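LbpB B-lobe (Moraxella bovis, PDB 3UAQ) is the N-lobe of a surface lipoprotein that probably binds host lactoferrin, a step thought to help the bacterium acquire iron. Local coordinates at residues 55-61 / 86-91; 122-126 / 175-179; 184-188 / 198-202; 169-173 / 242-246. All coordinates share one frame; numbering follows the deposited sequence.

Contact 1: residues 55-61 / 86-91; sequences LGSVLAI and NITTAH
The backbone bond from Ala-90 N to Ser-57 O, 3.0 Å long and almost straight at 177°, ties residues 55-61 to residues 86-91 in antiparallel fashion. Next along, Val-58 faces Thr-89 as a non-hydrogen-bonded pair, and Leu-59 faces Thr-88 as a hydrogen-bonded one. Leu-59 O takes a CA-H...O contact from Ile-87, 3.3 Å from Ile-87 CA.

The two faces of this short ladder differ. On one, Val-58 CG1 leans across to Thr-89 OG1 at 3.6 Å, while the methyl Thr-89 CG2 reaches Leu-55 CD1 at 3.5 Å. Ile-87 joins the same cluster. Its chi1 of -58° puts CG2 opposite the backbone N, and this branch reaches Val-58 CB at 3.6 Å. On the face of Leu-59 and Thr-88, Leu-59 CD2 lies against Thr-88 CG2 at 3.6 Å, the two side chains meeting at a slant. Ala-90 CB packs beside Ser-57 CB, also 3.6 Å apart.

Strand 88-89 thus adds a short edge to the antiparallel sheet of the handle domain. On its other side strand 57-60 pairs with strand 146-159, through backbone bonds of Val-58 with Tyr-157 and Ala-60 with Leu-155. Leu-59 and Ile-61 rest on Tyr-154, whereas Val-58 meets Lys-324 of strand 320-326, and Ala-60 and Ile-87 meet Phe-333 of barrel strand 332-340.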
loop_
_atom_site.group_PDB
_atom_site.type_symbol
_atom_site.label_atom_id
_atom_site.label_comp_id
_atom_site.label_asym_id
_atom_site.label_seq_id
_atom_site.Cartn_x
_atom_site.Cartn_y
_atom_site.Cartn_z
ATOM N N LEU A 55 -1.902 -21.782 -13.427
ATOM C CA LEU A 55 -2.709 -20.560 -13.383
ATOM C C LEU A 55 -1.948 -19.277 -13.678
ATOM O O LEU A 55 -0.725 -19.271 -13.797
ATOM C CB LEU A 55 -3.327 -20.400 -11.999
ATOM C CG LEU A 55 -4.642 -21.110 -11.736
ATOM C CD1 LEU A 55 -5.321 -21.417 -13.061
ATOM C CD2 LEU A 55 -4.440 -22.387 -10.915
ATOM N N GLY A 56 -2.689 -18.179 -13.763
ATOM C CA GLY A 56 -2.077 -16.871 -13.671
ATOM C C GLY A 56 -2.013 -16.549 -12.190
ATOM O O GLY A 56 -1.151 -15.794 -11.731
ATOM N N SER A 57 -2.926 -17.149 -11.430
ATOM C CA SER A 57 -3.270 -16.635 -10.113
ATOM C C SER A 57 -4.453 -17.359 -9.487
ATOM O O SER A 57 -5.294 -17.915 -10.194
ATOM C CB SER A 57 -3.623 -15.163 -10.254
ATOM O OG SER A 57 -4.282 -14.943 -11.484
ATOM N N VAL A 58 -4.524 -17.351 -8.160
ATOM C CA VAL A 58 -5.729 -17.837 -7.488
ATOM C C VAL A 58 -6.069 -17.079 -6.207
ATOM O O VAL A 58 -5.396 -16.101 -5.824
ATOM C CB VAL A 58 -5.669 -19.362 -7.201
ATOM C CG1 VAL A 58 -6.254 -20.139 -8.370
ATOM C CG2 VAL A 58 -4.248 -19.790 -6.934
ATOM N N LEU A 59 -7.115 -17.559 -5.538
ATOM C CA LEU A 59 -7.845 -16.749 -4.577
ATOM C C LEU A 59 -8.820 -17.568 -3.722
ATOM O O LEU A 59 -9.611 -18.346 -4.255
ATOM C CB LEU A 59 -8.593 -15.689 -5.366
ATOM C CG LEU A 59 -9.214 -14.494 -4.673
ATOM C CD1 LEU A 59 -9.243 -13.340 -5.664
ATOM C CD2 LEU A 59 -10.608 -14.846 -4.185
ATOM N N ALA A 60 -8.756 -17.395 -2.401
ATOM C CA ALA A 60 -9.660 -18.090 -1.478
ATOM C C ALA A 60 -10.118 -17.204 -0.315
ATOM O O ALA A 60 -9.862 -15.994 -0.276
ATOM C CB ALA A 60 -9.017 -19.392 -0.940
ATOM N N ILE A 61 -10.785 -17.836 0.645
ATOM C CA ILE A 61 -11.583 -17.133 1.637
ATOM C C ILE A 61 -11.362 -17.731 3.033
ATOM O O ILE A 61 -11.084 -18.920 3.157
ATOM C CB ILE A 61 -13.059 -17.201 1.217
ATOM C CG1 ILE A 61 -13.174 -17.999 -0.089
ATOM C CG2 ILE A 61 -13.617 -15.811 1.012
ATOM C CD1 ILE A 61 -14.593 -18.165 -0.634
ATOM N N ASN A 86 -13.554 -23.916 -3.579
ATOM C CA ASN A 86 -13.812 -22.514 -3.290
ATOM C C ASN A 86 -12.673 -21.628 -3.770
ATOM O O ASN A 86 -12.725 -20.401 -3.616
ATOM C CB ASN A 86 -14.054 -22.303 -1.798
ATOM C CG ASN A 86 -15.411 -22.784 -1.367
ATOM O OD1 ASN A 86 -16.371 -22.741 -2.145
ATOM N ND2 ASN A 86 -15.509 -23.256 -0.124
ATOM N N ILE A 87 -11.642 -22.249 -4.339
ATOM C CA ILE A 87 -10.506 -21.487 -4.847
ATOM C C ILE A 87 -10.809 -20.936 -6.225
ATOM O O ILE A 87 -10.652 -21.623 -7.235
ATOM C CB ILE A 87 -9.213 -22.320 -4.919
ATOM C CG1 ILE A 87 -8.857 -22.877 -3.541
ATOM C CG2 ILE A 87 -8.072 -21.479 -5.477
ATOM C CD1 ILE A 87 -7.571 -23.677 -3.521
ATOM N N THR A 88 -11.249 -19.686 -6.256
ATOM C CA THR A 88 -11.493 -18.998 -7.511
ATOM C C THR A 88 -10.164 -18.789 -8.227
ATOM O O THR A 88 -9.126 -18.595 -7.585
ATOM C CB THR A 88 -12.183 -17.639 -7.284
ATOM O OG1 THR A 88 -11.330 -16.579 -7.739
ATOM C CG2 THR A 88 -12.513 -17.434 -5.799
ATOM N N THR A 89 -10.194 -18.852 -9.554
ATOM C CA THR A 89 -9.009 -18.580 -10.359
ATOM C C THR A 89 -9.052 -17.135 -10.854
ATOM O O THR A 89 -10.134 -16.588 -11.098
ATOM C CB THR A 89 -8.909 -19.547 -11.554
ATOM O OG1 THR A 89 -8.535 -20.849 -11.085
ATOM C CG2 THR A 89 -7.874 -19.058 -12.567
ATOM N N ALA A 90 -7.882 -16.515 -10.993
ATOM C CA ALA A 90 -7.804 -15.142 -11.487
ATOM C C ALA A 90 -7.151 -15.065 -12.865
ATOM O O ALA A 90 -6.070 -15.615 -13.080
ATOM C CB ALA A 90 -7.058 -14.270 -10.500
ATOM N N HIS A 91 -7.809 -14.376 -13.795
ATOM C CA HIS A 91 -7.236 -14.152 -15.119
ATOM C C HIS A 91 -6.796 -12.697 -15.251
ATOM O O HIS A 91 -6.258 -12.285 -16.283
ATOM C CB HIS A 91 -8.235 -14.515 -16.219
ATOM C CG HIS A 91 -8.949 -15.813 -15.982
ATOM N ND1 HIS A 91 -8.430 -17.026 -16.373
ATOM C CD2 HIS A 91 -10.139 -16.079 -15.403
ATOM C CE1 HIS A 91 -9.271 -17.992 -16.037
ATOM N NE2 HIS A 91 -10.320 -17.441 -15.446
#

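Contact 2: residues 122-126 / 175-179; sequences KAGWI and GHWDF
One side-chain-to-backbone hydrogen bond joins the two strands: His-176 NE2 donates to Ala-123 O over 2.9 Å. The acceptor lies in the imidazole plane, so the ring presents its edge, but it meets the carbonyl from above the carbonyl's own plane and the bond is bent. With CG placed between the backbone N and the carbonyl carbon, the His-176 ring reaches across to residues 122-126. Its other nitrogen, ND1, is bonded to Tyr-118 OH, which, with the bond to Ala-123 O, should fix the rotation of the ring.

The second polar group is the carboxylate of Asp-178, whose two oxygens address different neighbours. OD1 lies at the edge of the Trp-125 indole, 3.3 Å from Trp-125 NE1, with the carboxylate and ring planes 82° apart; the hydrogen bond of OD1 is to Ser-220 OG. OD2 approaches the backbone instead, 3.2 Å from Gly-124 CA.

These strands are not hydrogen-bonded neighbours in one sheet. Strand 121-128 belongs to the handle domain and strand 170-184 to the beta barrel, and their local segments run 37° apart with axes 6.4 Å from each other, so handle and barrel meet here through side chains at a buried interface.

The nearest side-chain carbons of Ala-123 and His-176, CB and CE1, are 4.3 Å apart, a loose van der Waals contact. Ala-123 also rests on Val-335 and Ala-337 of barrel strand 332-340, and Asp-178 touches Leu-155 on the handle side. The indole of Trp-125 meets the rings of Phe-221 and Phe-127.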
loop_
_atom_site.group_PDB
_atom_site.type_symbol
_atom_site.label_atom_id
_atom_site.label_comp_id
_atom_site.label_asym_id
_atom_site.label_seq_id
_atom_site.Cartn_x
_atom_site.Cartn_y
_atom_site.Cartn_z
ATOM N N LYS A 122 1.941 -10.404 -7.026
ATOM C CA LYS A 122 1.185 -10.104 -5.822
ATOM C C LYS A 122 0.920 -11.389 -5.049
ATOM O O LYS A 122 0.708 -12.444 -5.636
ATOM C CB LYS A 122 -0.139 -9.436 -6.185
ATOM C CG LYS A 122 -0.052 -8.506 -7.380
ATOM C CD LYS A 122 -1.084 -7.396 -7.299
ATOM C CE LYS A 122 -0.751 -6.288 -8.273
ATOM N NZ LYS A 122 -1.052 -4.951 -7.700
ATOM N N ALA A 123 0.944 -11.297 -3.727
ATOM C CA ALA A 123 0.526 -12.405 -2.880
ATOM C C ALA A 123 0.264 -11.854 -1.499
ATOM O O ALA A 123 1.082 -11.104 -0.957
ATOM C CB ALA A 123 1.599 -13.477 -2.817
ATOM N N GLY A 124 -0.880 -12.210 -0.928
ATOM C CA GLY A 124 -1.199 -11.744 0.408
ATOM C C GLY A 124 -2.657 -11.901 0.759
ATOM O O GLY A 124 -3.290 -12.898 0.409
ATOM N N TRP A 125 -3.192 -10.905 1.457
ATOM C CA TRP A 125 -4.571 -10.953 1.903
ATOM C C TRP A 125 -5.252 -9.604 1.763
ATOM O O TRP A 125 -4.626 -8.610 1.397
ATOM C CB TRP A 125 -4.631 -11.415 3.359
ATOM C CG TRP A 125 -3.584 -10.787 4.233
ATOM C CD1 TRP A 125 -2.405 -11.350 4.633
ATOM C CD2 TRP A 125 -3.621 -9.481 4.816
ATOM N NE1 TRP A 125 -1.708 -10.478 5.434
ATOM C CE2 TRP A 125 -2.432 -9.320 5.561
ATOM C CE3 TRP A 125 -4.546 -8.432 4.786
ATOM C CZ2 TRP A 125 -2.143 -8.153 6.268
ATOM C CZ3 TRP A 125 -4.258 -7.276 5.489
ATOM C CH2 TRP A 125 -3.066 -7.145 6.218
ATOM N N ILE A 126 -6.546 -9.589 2.064
ATOM C CA ILE A 126 -7.318 -8.358 2.097
ATOM C C ILE A 126 -8.624 -8.657 2.803
ATOM O O ILE A 126 -9.305 -9.617 2.448
ATOM C CB ILE A 126 -7.596 -7.848 0.675
ATOM C CG1 ILE A 126 -8.628 -6.718 0.687
ATOM C CG2 ILE A 126 -8.059 -8.995 -0.210
ATOM C CD1 ILE A 126 -8.728 -5.998 -0.642
ATOM N N GLY A 175 11.561 -13.314 -0.413
ATOM C CA GLY A 175 10.288 -12.631 -0.320
ATOM C C GLY A 175 9.498 -13.066 0.902
ATOM O O GLY A 175 10.023 -13.110 2.019
ATOM N N HIS A 176 8.233 -13.408 0.694
ATOM C CA HIS A 176 7.365 -13.706 1.820
ATOM C C HIS A 176 6.293 -14.729 1.472
ATOM O O HIS A 176 6.187 -15.175 0.326
ATOM C CB HIS A 176 6.682 -12.426 2.287
ATOM C CG HIS A 176 5.508 -12.039 1.447
ATOM N ND1 HIS A 176 5.626 -11.676 0.118
ATOM C CD2 HIS A 176 4.185 -11.979 1.734
ATOM C CE1 HIS A 176 4.433 -11.398 -0.366
ATOM N NE2 HIS A 176 3.539 -11.573 0.592
ATOM N N TRP A 177 5.503 -15.093 2.481
ATOM C CA TRP A 177 4.327 -15.942 2.304
ATOM C C TRP A 177 3.249 -15.532 3.310
ATOM O O TRP A 177 3.546 -14.887 4.323
ATOM C CB TRP A 177 4.688 -17.423 2.473
ATOM C CG TRP A 177 5.199 -17.776 3.852
ATOM C CD1 TRP A 177 6.365 -17.353 4.428
ATOM C CD2 TRP A 177 4.572 -18.640 4.813
ATOM N NE1 TRP A 177 6.497 -17.886 5.688
ATOM C CE2 TRP A 177 5.410 -18.682 5.951
ATOM C CE3 TRP A 177 3.378 -19.376 4.828
ATOM C CZ2 TRP A 177 5.099 -19.431 7.089
ATOM C CZ3 TRP A 177 3.066 -20.121 5.962
ATOM C CH2 TRP A 177 3.925 -20.144 7.075
ATOM N N ASP A 178 2.003 -15.896 3.009
ATOM C CA ASP A 178 0.873 -15.694 3.905
ATOM C C ASP A 178 0.055 -16.977 3.925
ATOM O O ASP A 178 0.184 -17.824 3.028
ATOM C CB ASP A 178 -0.012 -14.543 3.418
ATOM C CG ASP A 178 0.631 -13.182 3.603
ATOM O OD1 ASP A 178 0.695 -12.706 4.757
ATOM O OD2 ASP A 178 1.056 -12.581 2.590
ATOM N N PHE A 179 -0.799 -17.120 4.934
ATOM C CA PHE A 179 -1.587 -18.334 5.070
ATOM C C PHE A 179 -2.916 -18.112 5.787
ATOM O O PHE A 179 -3.070 -17.173 6.581
ATOM C CB PHE A 179 -0.785 -19.378 5.842
ATOM C CG PHE A 179 -0.575 -19.026 7.285
ATOM C CD1 PHE A 179 0.505 -18.247 7.667
ATOM C CD2 PHE A 179 -1.469 -19.454 8.260
ATOM C CE1 PHE A 179 0.702 -17.910 9.002
ATOM C CE2 PHE A 179 -1.277 -19.119 9.593
ATOM C CZ PHE A 179 -0.189 -18.347 9.963
#

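Contact 3: residues 184-188 / 198-202; sequences KRERE and QAFGG
Phe-200 O is held by two successive amides of the facing segment, Arg-187 N and Glu-188 N, the latter at 2.9 Å and nearly in line with the carbonyl. Phe-200 N returns the bond to Glu-188 O at 3.1 Å. Two residues facing one in this way make a classic beta bulge, here within an antiparallel hydrogen-bonded pair of a single bridge. Alongside, Glu-188 O also takes the CA-H of Ala-199, 3.1 Å from Ala-199 CA.

A weaker bond runs from Arg-187 NE to Gly-201 O, 3.3 Å long, with the oxygen at the edge of the guanidinium and close to its plane. The side chain is extended from CG to NE, with CG anti to the carbonyl carbon (chi1 -73°), so its aliphatic part lies along Gly-201, CG being 3.5 Å from Gly-201 CA. One face of the guanidinium is covered by Lys-184 CG. Its stronger partner is Asp-182, in a salt bridge from NH2, which also bonds to Gly-213 O.

Further out, the carboxylate end of Glu-186 lies beside Ala-199, CD being 3.7 Å from Ala-199 CB.

Both segments belong to the long surface loop between barrel strands 170-184 and 236-243. Phe-200 meets the rings of Phe-295 and Tyr-206, Glu-188 bonds to Ser-293 OG, and Arg-185 is salt-bridged to Glu-78.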
loop_
_atom_site.group_PDB
_atom_site.type_symbol
_atom_site.label_atom_id
_atom_site.label_comp_id
_atom_site.label_asym_id
_atom_site.label_seq_id
_atom_site.Cartn_x
_atom_site.Cartn_y
_atom_site.Cartn_z
ATOM N N LYS A 184 -11.370 -24.883 13.755
ATOM C CA LYS A 184 -11.936 -25.867 14.667
ATOM C C LYS A 184 -12.138 -25.263 16.054
ATOM O O LYS A 184 -11.290 -24.516 16.545
ATOM C CB LYS A 184 -11.029 -27.090 14.766
ATOM C CG LYS A 184 -10.729 -27.760 13.441
ATOM C CD LYS A 184 -10.189 -29.160 13.665
ATOM C CE LYS A 184 -11.080 -29.908 14.654
ATOM N NZ LYS A 184 -10.578 -31.265 15.007
ATOM N N ARG A 185 -13.263 -25.589 16.679
ATOM C CA ARG A 185 -13.547 -25.109 18.023
ATOM C C ARG A 185 -12.508 -25.688 18.971
ATOM O O ARG A 185 -11.972 -24.989 19.835
ATOM C CB ARG A 185 -14.950 -25.548 18.457
ATOM C CG ARG A 185 -15.661 -24.581 19.410
ATOM C CD ARG A 185 -16.187 -25.282 20.653
ATOM N NE ARG A 185 -16.466 -26.691 20.402
ATOM C CZ ARG A 185 -16.705 -27.586 21.356
ATOM N NH1 ARG A 185 -16.705 -27.214 22.630
ATOM N NH2 ARG A 185 -16.942 -28.851 21.031
ATOM N N GLU A 186 -12.224 -26.976 18.789
ATOM C CA GLU A 186 -11.309 -27.699 19.665
ATOM C C GLU A 186 -10.246 -28.457 18.877
ATOM O O GLU A 186 -10.554 -29.410 18.158
ATOM C CB GLU A 186 -12.081 -28.667 20.565
ATOM C CG GLU A 186 -12.578 -28.058 21.866
ATOM C CD GLU A 186 -13.078 -29.112 22.831
ATOM O OE1 GLU A 186 -12.985 -30.314 22.502
ATOM O OE2 GLU A 186 -13.562 -28.742 23.919
ATOM N N ARG A 187 -8.991 -28.036 19.031
ATOM C CA ARG A 187 -7.881 -28.641 18.294
ATOM C C ARG A 187 -6.987 -29.533 19.151
ATOM O O ARG A 187 -6.612 -30.629 18.730
ATOM C CB ARG A 187 -7.017 -27.572 17.628
ATOM C CG ARG A 187 -7.657 -26.907 16.425
ATOM C CD ARG A 187 -6.704 -25.917 15.784
ATOM N NE ARG A 187 -7.395 -25.034 14.850
ATOM C CZ ARG A 187 -7.460 -25.238 13.538
ATOM N NH1 ARG A 187 -6.873 -26.298 13.000
ATOM N NH2 ARG A 187 -8.113 -24.382 12.762
ATOM N N GLU A 188 -6.625 -29.057 20.338
ATOM C CA GLU A 188 -5.729 -29.807 21.207
ATOM C C GLU A 188 -6.280 -29.874 22.617
ATOM O O GLU A 188 -7.021 -28.990 23.055
ATOM C CB GLU A 188 -4.313 -29.220 21.186
ATOM C CG GLU A 188 -3.558 -29.494 19.883
ATOM C CD GLU A 188 -3.369 -30.977 19.608
ATOM O OE1 GLU A 188 -3.295 -31.765 20.577
ATOM O OE2 GLU A 188 -3.291 -31.354 18.420
ATOM N N GLN A 198 -9.609 -29.336 29.702
ATOM C CA GLN A 198 -8.681 -28.387 29.085
ATOM C C GLN A 198 -8.413 -28.612 27.593
ATOM O O GLN A 198 -7.692 -29.538 27.206
ATOM C CB GLN A 198 -7.366 -28.369 29.854
ATOM C CG GLN A 198 -7.344 -27.324 30.951
ATOM C CD GLN A 198 -7.503 -25.912 30.409
ATOM O OE1 GLN A 198 -6.577 -25.361 29.809
ATOM N NE2 GLN A 198 -8.680 -25.321 30.611
ATOM N N ALA A 199 -8.987 -27.737 26.769
ATOM C CA ALA A 199 -8.840 -27.809 25.317
ATOM C C ALA A 199 -8.949 -26.425 24.697
ATOM O O ALA A 199 -9.420 -25.476 25.330
ATOM C CB ALA A 199 -9.888 -28.744 24.697
ATOM N N PHE A 200 -8.507 -26.327 23.448
ATOM C CA PHE A 200 -8.617 -25.099 22.659
ATOM C C PHE A 200 -8.379 -25.401 21.176
ATOM O O PHE A 200 -8.058 -26.535 20.810
ATOM C CB PHE A 200 -7.621 -24.041 23.156
ATOM C CG PHE A 200 -6.172 -24.433 22.990
ATOM C CD1 PHE A 200 -5.407 -23.906 21.958
ATOM C CD2 PHE A 200 -5.571 -25.323 23.873
ATOM C CE1 PHE A 200 -4.073 -24.263 21.807
ATOM C CE2 PHE A 200 -4.239 -25.683 23.725
ATOM C CZ PHE A 200 -3.491 -25.150 22.691
ATOM N N GLY A 201 -8.547 -24.388 20.332
ATOM C CA GLY A 201 -8.192 -24.477 18.924
ATOM C C GLY A 201 -7.943 -23.068 18.413
ATOM O O GLY A 201 -8.061 -22.777 17.207
ATOM N N GLY A 202 -7.591 -22.188 19.350
ATOM C CA GLY A 202 -7.730 -20.753 19.167
ATOM C C GLY A 202 -6.493 -19.911 18.909
ATOM O O GLY A 202 -5.801 -20.061 17.890
#

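Contact 4: residues 169-173 / 242-246; sequences GVANY and ADFDA
Phe-244 and Tyr-173 reach toward each other from opposite directions, and the phenol oxygen arrives at the edge of the Phe-244 ring, in its plane, with Tyr-173 OH 3.6 Å from Phe-244 CZ. Tyr-173 OH bonds to Ala-318 O, and Phe-313 meets Phe-244 edge-to-face. The Phe-244 ring also turns an edge to the backbone, its CD2 3.3 Å from Gly-169 O, and CE2 lies 4.1 Å from Ala-171 CB. The tyrosine in turn offers the edge of its own ring to Ala-242, with Tyr-173 CE2 3.6 Å from Ala-242 CB. Having CG anti to the carbonyl carbon (chi1 -61°) sends the Tyr-173 ring back along the strand toward these partners.

On the face of Val-170 and Asp-243 the side chains meet at an angle, Val-170 CG2 being 3.3 Å from Asp-243 OD1. That oxygen also accepts from Ala-246 N at 3.0 Å, an Asx motif where barrel strand 236-243 ends.

Ala-171 and Ala-242 exchange two backbone bonds as an antiparallel hydrogen-bonded pair, and Phe-244 N adds a third to Gly-169 O. Backbone bonds therefore set the register of these barrel strands, while Tyr-173, Ala-242, Ala-171 and Phe-244 add mostly apolar contact, the one phenol oxygen among them being satisfied by Ala-318 O.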
loop_
_atom_site.group_PDB
_atom_site.type_symbol
_atom_site.label_atom_id
_atom_site.label_comp_id
_atom_site.label_asym_id
_atom_site.label_seq_id
_atom_site.Cartn_x
_atom_site.Cartn_y
_atom_site.Cartn_z
ATOM N N GLY A 169 20.136 -20.742 -16.263
ATOM C CA GLY A 169 21.138 -20.844 -15.210
ATOM C C GLY A 169 20.595 -21.182 -13.825
ATOM O O GLY A 169 19.724 -22.044 -13.684
ATOM N N VAL A 170 21.129 -20.517 -12.801
ATOM C CA VAL A 170 20.664 -20.694 -11.422
ATOM C C VAL A 170 20.509 -19.346 -10.712
ATOM O O VAL A 170 21.402 -18.500 -10.767
ATOM C CB VAL A 170 21.630 -21.576 -10.602
ATOM C CG1 VAL A 170 21.223 -21.586 -9.123
ATOM C CG2 VAL A 170 21.689 -22.994 -11.175
ATOM N N ALA A 171 19.377 -19.150 -10.041
ATOM C CA ALA A 171 19.090 -17.873 -9.383
ATOM C C ALA A 171 18.544 -18.059 -7.969
ATOM O O ALA A 171 18.048 -19.131 -7.621
ATOM C CB ALA A 171 18.124 -17.038 -10.223
ATOM N N ASN A 172 18.642 -17.009 -7.158
ATOM C CA ASN A 172 18.120 -17.039 -5.792
ATOM C C ASN A 172 17.049 -15.983 -5.562
ATOM O O ASN A 172 17.186 -14.834 -5.999
ATOM C CB ASN A 172 19.246 -16.867 -4.772
ATOM C CG ASN A 172 20.003 -18.149 -4.521
ATOM O OD1 ASN A 172 19.686 -19.194 -5.092
ATOM N ND2 ASN A 172 21.015 -18.079 -3.662
ATOM N N TYR A 173 15.987 -16.377 -4.867
ATOM C CA TYR A 173 14.891 -15.468 -4.590
ATOM C C TYR A 173 14.695 -15.291 -3.096
ATOM O O TYR A 173 15.028 -16.177 -2.299
ATOM C CB TYR A 173 13.596 -15.989 -5.209
ATOM C CG TYR A 173 13.617 -16.137 -6.715
ATOM C CD1 TYR A 173 13.013 -15.193 -7.535
ATOM C CD2 TYR A 173 14.223 -17.231 -7.314
ATOM C CE1 TYR A 173 13.021 -15.332 -8.916
ATOM C CE2 TYR A 173 14.236 -17.380 -8.692
ATOM C CZ TYR A 173 13.636 -16.430 -9.488
ATOM O OH TYR A 173 13.652 -16.587 -10.855
ATOM N N ALA A 242 16.267 -21.382 -7.396
ATOM C CA ALA A 242 15.833 -21.866 -8.699
ATOM C C ALA A 242 17.006 -22.409 -9.516
ATOM O O ALA A 242 17.924 -21.667 -9.882
ATOM C CB ALA A 242 15.109 -20.764 -9.466
ATOM N N ASP A 243 16.971 -23.708 -9.792
ATOM C CA ASP A 243 17.938 -24.331 -10.687
ATOM C C ASP A 243 17.248 -24.623 -12.020
ATOM O O ASP A 243 16.575 -25.651 -12.171
ATOM C CB ASP A 243 18.482 -25.623 -10.077
ATOM C CG ASP A 243 19.724 -26.133 -10.791
ATOM O OD1 ASP A 243 19.976 -25.703 -11.937
ATOM O OD2 ASP A 243 20.443 -26.974 -10.211
ATOM N N PHE A 244 17.407 -23.709 -12.976
ATOM C CA PHE A 244 16.771 -23.839 -14.284
ATOM C C PHE A 244 17.438 -24.925 -15.123
ATOM O O PHE A 244 16.883 -25.385 -16.122
ATOM C CB PHE A 244 16.796 -22.503 -15.036
ATOM C CG PHE A 244 16.136 -21.377 -14.291
ATOM C CD1 PHE A 244 14.761 -21.364 -14.098
ATOM C CD2 PHE A 244 16.892 -20.330 -13.783
ATOM C CE1 PHE A 244 14.153 -20.326 -13.408
ATOM C CE2 PHE A 244 16.289 -19.289 -13.095
ATOM C CZ PHE A 244 14.920 -19.287 -12.907
ATOM N N ASP A 245 18.636 -25.326 -14.713
ATOM C CA ASP A 245 19.340 -26.401 -15.397
ATOM C C ASP A 245 18.841 -27.766 -14.929
ATOM O O ASP A 245 18.503 -28.625 -15.741
ATOM C CB ASP A 245 20.850 -26.273 -15.182
ATOM C CG ASP A 245 21.416 -24.995 -15.780
ATOM O OD1 ASP A 245 20.711 -24.351 -16.592
ATOM O OD2 ASP A 245 22.567 -24.640 -15.438
ATOM N N ALA A 246 18.792 -27.953 -13.615
ATOM C CA ALA A 246 18.303 -29.198 -13.037
ATOM C C ALA A 246 16.774 -29.248 -13.066
ATOM O O ALA A 246 16.172 -30.281 -12.761
ATOM C CB ALA A 246 18.829 -29.370 -11.610
#

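How the contacts relate
Contacts 2 and 4 share strand 170-184: its start pairs with strand 236-243 in contact 4, and farther along it faces the handle in contact 2, with centres 23 Å apart. Contact 3 follows where that strand gives way to a loop, so contacts 3 and 4 stand near its two ends, 42 Å apart centre to centre and on opposite sides of the chain's centre. Contact 1 is tied to contact 2 through the handle sheet, where strand 146-159 pairs with both 57-60 and 121-128; their centres are 13 Å apart and their nearest atoms about 7 Å. Contact 2 thus joins handle to barrel, and contacts 1, 3 and 4 lie farther from the chain's centre.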